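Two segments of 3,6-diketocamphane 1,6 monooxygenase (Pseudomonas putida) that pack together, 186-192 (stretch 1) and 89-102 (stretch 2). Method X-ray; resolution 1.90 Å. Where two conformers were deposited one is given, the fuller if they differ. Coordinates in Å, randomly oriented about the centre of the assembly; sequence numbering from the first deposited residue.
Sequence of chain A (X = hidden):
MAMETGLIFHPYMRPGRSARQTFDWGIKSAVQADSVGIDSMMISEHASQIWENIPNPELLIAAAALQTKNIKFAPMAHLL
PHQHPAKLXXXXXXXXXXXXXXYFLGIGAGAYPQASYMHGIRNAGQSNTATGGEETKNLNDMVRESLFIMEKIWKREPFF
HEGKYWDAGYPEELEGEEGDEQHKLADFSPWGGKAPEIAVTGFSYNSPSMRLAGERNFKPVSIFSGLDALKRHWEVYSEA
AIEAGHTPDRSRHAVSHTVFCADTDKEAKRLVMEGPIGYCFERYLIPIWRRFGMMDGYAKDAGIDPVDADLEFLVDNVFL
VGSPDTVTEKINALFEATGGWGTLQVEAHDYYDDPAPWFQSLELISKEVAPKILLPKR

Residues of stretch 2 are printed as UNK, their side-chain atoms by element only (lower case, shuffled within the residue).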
# COMPACT_ATOMS: atom_id res chain seq x y z
N ALA A 186 6.37 -6.46 -17.72
CA ALA A 186 5.87 -5.18 -17.19
C ALA A 186 6.99 -4.19 -16.91
O ALA A 186 8.13 -4.58 -16.60
CB ALA A 186 5.09 -5.43 -15.91
N ASP A 187 6.66 -2.90 -16.99
CA ASP A 187 7.61 -1.87 -16.62
C ASP A 187 7.09 -1.13 -15.40
O ASP A 187 6.24 -0.26 -15.54
CB ASP A 187 7.83 -0.92 -17.80
CG ASP A 187 8.84 0.16 -17.52
OD1 ASP A 187 9.42 0.26 -16.43
OD2 ASP A 187 9.06 0.95 -18.45
N PHE A 188 7.61 -1.47 -14.21
CA PHE A 188 7.29 -0.75 -12.97
C PHE A 188 8.46 0.10 -12.47
O PHE A 188 8.66 0.23 -11.26
CB PHE A 188 6.77 -1.71 -11.88
CG PHE A 188 5.47 -2.36 -12.23
CD1 PHE A 188 4.32 -1.59 -12.47
CD2 PHE A 188 5.37 -3.76 -12.34
CE1 PHE A 188 3.12 -2.19 -12.80
CE2 PHE A 188 4.17 -4.36 -12.69
CZ PHE A 188 3.04 -3.57 -12.91
N SER A 189 9.28 0.63 -13.39
CA SER A 189 10.40 1.48 -13.02
C SER A 189 9.79 2.82 -12.56
O SER A 189 8.71 3.16 -13.00
CB SER A 189 11.39 1.71 -14.21
OG SER A 189 10.74 2.35 -15.28
N PRO A 190 10.50 3.57 -11.69
CA PRO A 190 9.95 4.84 -11.22
C PRO A 190 9.84 5.85 -12.38
O PRO A 190 10.42 5.62 -13.44
CB PRO A 190 10.95 5.30 -10.16
CG PRO A 190 11.79 4.12 -9.84
CD PRO A 190 11.82 3.29 -11.10
N TRP A 191 9.12 6.94 -12.16
CA TRP A 191 8.83 7.95 -13.20
C TRP A 191 10.10 8.36 -13.98
O TRP A 191 11.12 8.64 -13.38
CB TRP A 191 8.22 9.19 -12.55
CG TRP A 191 7.66 10.21 -13.51
CD1 TRP A 191 8.15 11.48 -13.74
CD2 TRP A 191 6.50 10.08 -14.33
NE1 TRP A 191 7.36 12.13 -14.65
CE2 TRP A 191 6.34 11.30 -15.04
CE3 TRP A 191 5.57 9.05 -14.55
CZ2 TRP A 191 5.29 11.52 -15.94
CZ3 TRP A 191 4.52 9.26 -15.46
CH2 TRP A 191 4.39 10.50 -16.13
N GLY A 192 10.02 8.34 -15.31
CA GLY A 192 11.18 8.63 -16.18
C GLY A 192 12.19 7.50 -16.28
O GLY A 192 13.26 7.67 -16.86
N UNK A 89 10.84 -2.46 -4.20
CA UNK A 89 11.23 -1.71 -5.40
C UNK A 89 10.09 -1.57 -6.40
O UNK A 89 9.90 -0.50 -6.98
c UNK A 89 12.46 -2.37 -6.10
N UNK A 90 9.35 -2.66 -6.62
CA UNK A 90 8.23 -2.66 -7.56
C UNK A 90 7.12 -1.68 -7.12
O UNK A 90 6.60 -0.92 -7.94
c UNK A 90 7.62 -4.09 -7.69
c UNK A 90 6.48 -4.15 -8.73
o UNK A 90 8.65 -5.02 -8.07
N UNK A 91 6.79 -1.70 -5.84
CA UNK A 91 5.75 -0.81 -5.28
C UNK A 91 6.18 0.65 -5.42
O UNK A 91 5.39 1.50 -5.85
c UNK A 91 5.46 -1.14 -3.80
c UNK A 91 4.37 -0.24 -3.16
s UNK A 91 5.05 1.22 -2.39
c UNK A 91 5.81 0.55 -0.92
N UNK A 92 7.42 0.95 -5.08
CA UNK A 92 7.96 2.32 -5.19
C UNK A 92 7.87 2.83 -6.64
O UNK A 92 7.42 3.95 -6.89
c UNK A 92 10.09 3.69 -5.09
c UNK A 92 9.46 2.18 -3.17
c UNK A 92 9.41 2.37 -4.69
c UNK A 92 10.82 1.87 -2.59
N UNK A 93 8.32 2.02 -7.59
CA UNK A 93 8.23 2.41 -9.00
C UNK A 93 6.81 2.65 -9.49
O UNK A 93 6.52 3.61 -10.22
N UNK A 94 5.89 1.78 -9.08
CA UNK A 94 4.53 1.88 -9.56
C UNK A 94 3.86 3.12 -8.95
O UNK A 94 3.15 3.84 -9.63
c UNK A 94 1.09 0.26 -9.14
n UNK A 94 0.69 0.62 -11.32
c UNK A 94 2.04 0.77 -11.11
c UNK A 94 -0.63 -0.28 -7.52
c UNK A 94 3.72 0.61 -9.16
c UNK A 94 -1.27 0.07 -9.84
c UNK A 94 0.73 -0.03 -7.80
c UNK A 94 -1.60 -0.23 -8.53
c UNK A 94 2.35 0.56 -9.79
c UNK A 94 0.08 0.31 -10.13
N UNK A 95 4.10 3.34 -7.66
CA UNK A 95 3.51 4.49 -6.95
C UNK A 95 4.09 5.81 -7.51
O UNK A 95 3.35 6.76 -7.72
c UNK A 95 3.12 5.48 -4.55
c UNK A 95 1.65 5.69 -4.91
c UNK A 95 3.74 4.36 -5.44
c UNK A 95 3.28 5.12 -3.07
N UNK A 96 5.40 5.83 -7.76
CA UNK A 96 6.06 6.96 -8.46
C UNK A 96 5.37 7.23 -9.80
O UNK A 96 5.08 8.39 -10.12
c UNK A 96 7.57 6.71 -8.66
o UNK A 96 8.13 7.66 -9.55
N UNK A 97 5.07 6.16 -10.56
CA UNK A 97 4.32 6.31 -11.81
C UNK A 97 2.92 6.90 -11.61
O UNK A 97 2.49 7.75 -12.41
n UNK A 97 6.25 2.40 -14.24
c UNK A 97 5.48 4.51 -13.29
c UNK A 97 4.19 5.00 -12.60
o UNK A 97 4.20 3.11 -14.75
c UNK A 97 5.25 3.28 -14.17
N UNK A 98 2.19 6.41 -10.59
CA UNK A 98 0.81 6.88 -10.35
C UNK A 98 0.83 8.39 -10.06
O UNK A 98 -0.04 9.12 -10.53
c UNK A 98 -0.03 4.64 -9.47
c UNK A 98 -0.38 3.78 -8.26
c UNK A 98 0.15 6.13 -9.14
c UNK A 98 -1.20 6.74 -8.79
N UNK A 99 1.84 8.83 -9.32
CA UNK A 99 2.03 10.22 -8.94
C UNK A 99 2.71 11.07 -10.05
O UNK A 99 2.95 12.26 -9.85
c UNK A 99 2.91 10.27 -7.70
c UNK A 99 2.17 9.88 -6.42
c UNK A 99 3.15 9.54 -5.32
c UNK A 99 1.23 11.01 -6.00
N UNK A 100 3.06 10.45 -11.16
CA UNK A 100 3.78 11.14 -12.24
C UNK A 100 5.03 11.86 -11.72
O UNK A 100 5.30 12.98 -12.10
o UNK A 100 0.27 13.17 -13.81
o UNK A 100 0.17 11.65 -15.36
c UNK A 100 2.83 12.07 -13.00
c UNK A 100 1.70 11.27 -13.62
c UNK A 100 0.65 12.10 -14.31
N UNK A 101 5.75 11.18 -10.83
CA UNK A 101 7.01 11.68 -10.30
C UNK A 101 6.94 12.67 -9.15
O UNK A 101 7.98 13.15 -8.70
N UNK A 102 5.73 12.98 -8.67
CA UNK A 102 5.56 13.79 -7.46
C UNK A 102 5.85 12.92 -6.26
O UNK A 102 4.96 12.72 -5.42
c UNK A 102 0.24 14.60 -7.34
c UNK A 102 4.14 14.34 -7.32
n UNK A 102 1.16 14.82 -8.28
c UNK A 102 3.64 15.22 -8.47
c UNK A 102 2.26 15.78 -8.18
n UNK A 102 0.25 15.26 -6.17
n UNK A 102 -0.74 13.75 -7.58
O HOH W 1 10.50 -1.46 -10.19
O HOH W 2 3.15 0.50 -15.43

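Position 89 carries one side-chain carbon, its CB 6.9 Å from F188 O, and is A89. Position 90 has a first carbon bearing one oxygen and one carbon; the carbon arm lies 3.8 Å from F188 CD2, approaching the ring obliquely, and this is T90. Position 91, an unbranched run of two carbons, a sulfur and a carbon, is M91, its CA-to-CB bond pointing away from stretch 1. Position 92 has four carbons forked at the first, with one arm two carbons long: I92, whose end leads away.

Position 93 has no side-chain atom. Its bareness is what the packing requires, since an ideal CB here would point toward stretch 1 and sit 1.8 Å from F188 O, a clash. Instead the CA of position 93 approaches F188 O to 3.2 Å in a CA-H...O contact with an angle of 152° at the hydrogen, and the CA atoms of P190 and position 93 come within 3.7 Å. This is G93.

At position 94 one carbon leads into fused five- and six-membered rings holding eight carbons and one nitrogen. F188 turns its edge toward the face of the five-membered ring, with centroids 5.1 Å apart and planes at 81°; the closest atoms, F188 CD1 and a carbon of that five-membered ring, are 3.6 Å apart. This is W94. Position 95, four carbons forked at the second, is L95, out of reach.

Position 96 shows one carbon and then one oxygen. Its CA-to-CB bond points toward stretch 1, and its oxygen accepts a nearly linear hydrogen bond from W191 N (2.9 Å, 171°); this is S96.

Position 97 has three carbons, the third carrying one oxygen and one nitrogen. The partners agree with the labelled nitrogen, since it donates to two carbonyls, D187 O at 3.0 Å (166°) and S189 O at 2.9 Å (170°). This is Q97. Q97 OE1 accepts from water 2 at 2.9 Å, and this water also donates to D187 O at 3.2 Å.

Position 98, four carbons forked at the first with one longer arm, is I98, directed away. Position 99, four carbons forked at the second, is L99, whose end also leads away.

Position 100 has three carbons, the third carrying two oxygens. Its positive phi (52°) ends the helix in a Schellman motif and presents its CA to W191, 3.5 Å from the centroid of the six-membered ring and 10° off its normal; this is E100. Position 101 lacks a side chain, and an ideal CB would lie 2.5 Å from W191 CD1, a clash; this is G101. Position 102, three carbons, a nitrogen and a carbon bearing two more nitrogens, is R102, pointing away.

The contact therefore combines close backbone approach at G93 with three hydrogen bonds with the backbone of stretch 1, two donated by Q97 NE2 and one accepted by S96 OG. F188 packs against T90 and W94, while W191 covers the turn after the helix. Together the stretches bury 572 Å².

Stretch 2 89-102: ATMIGWLSQILEGR
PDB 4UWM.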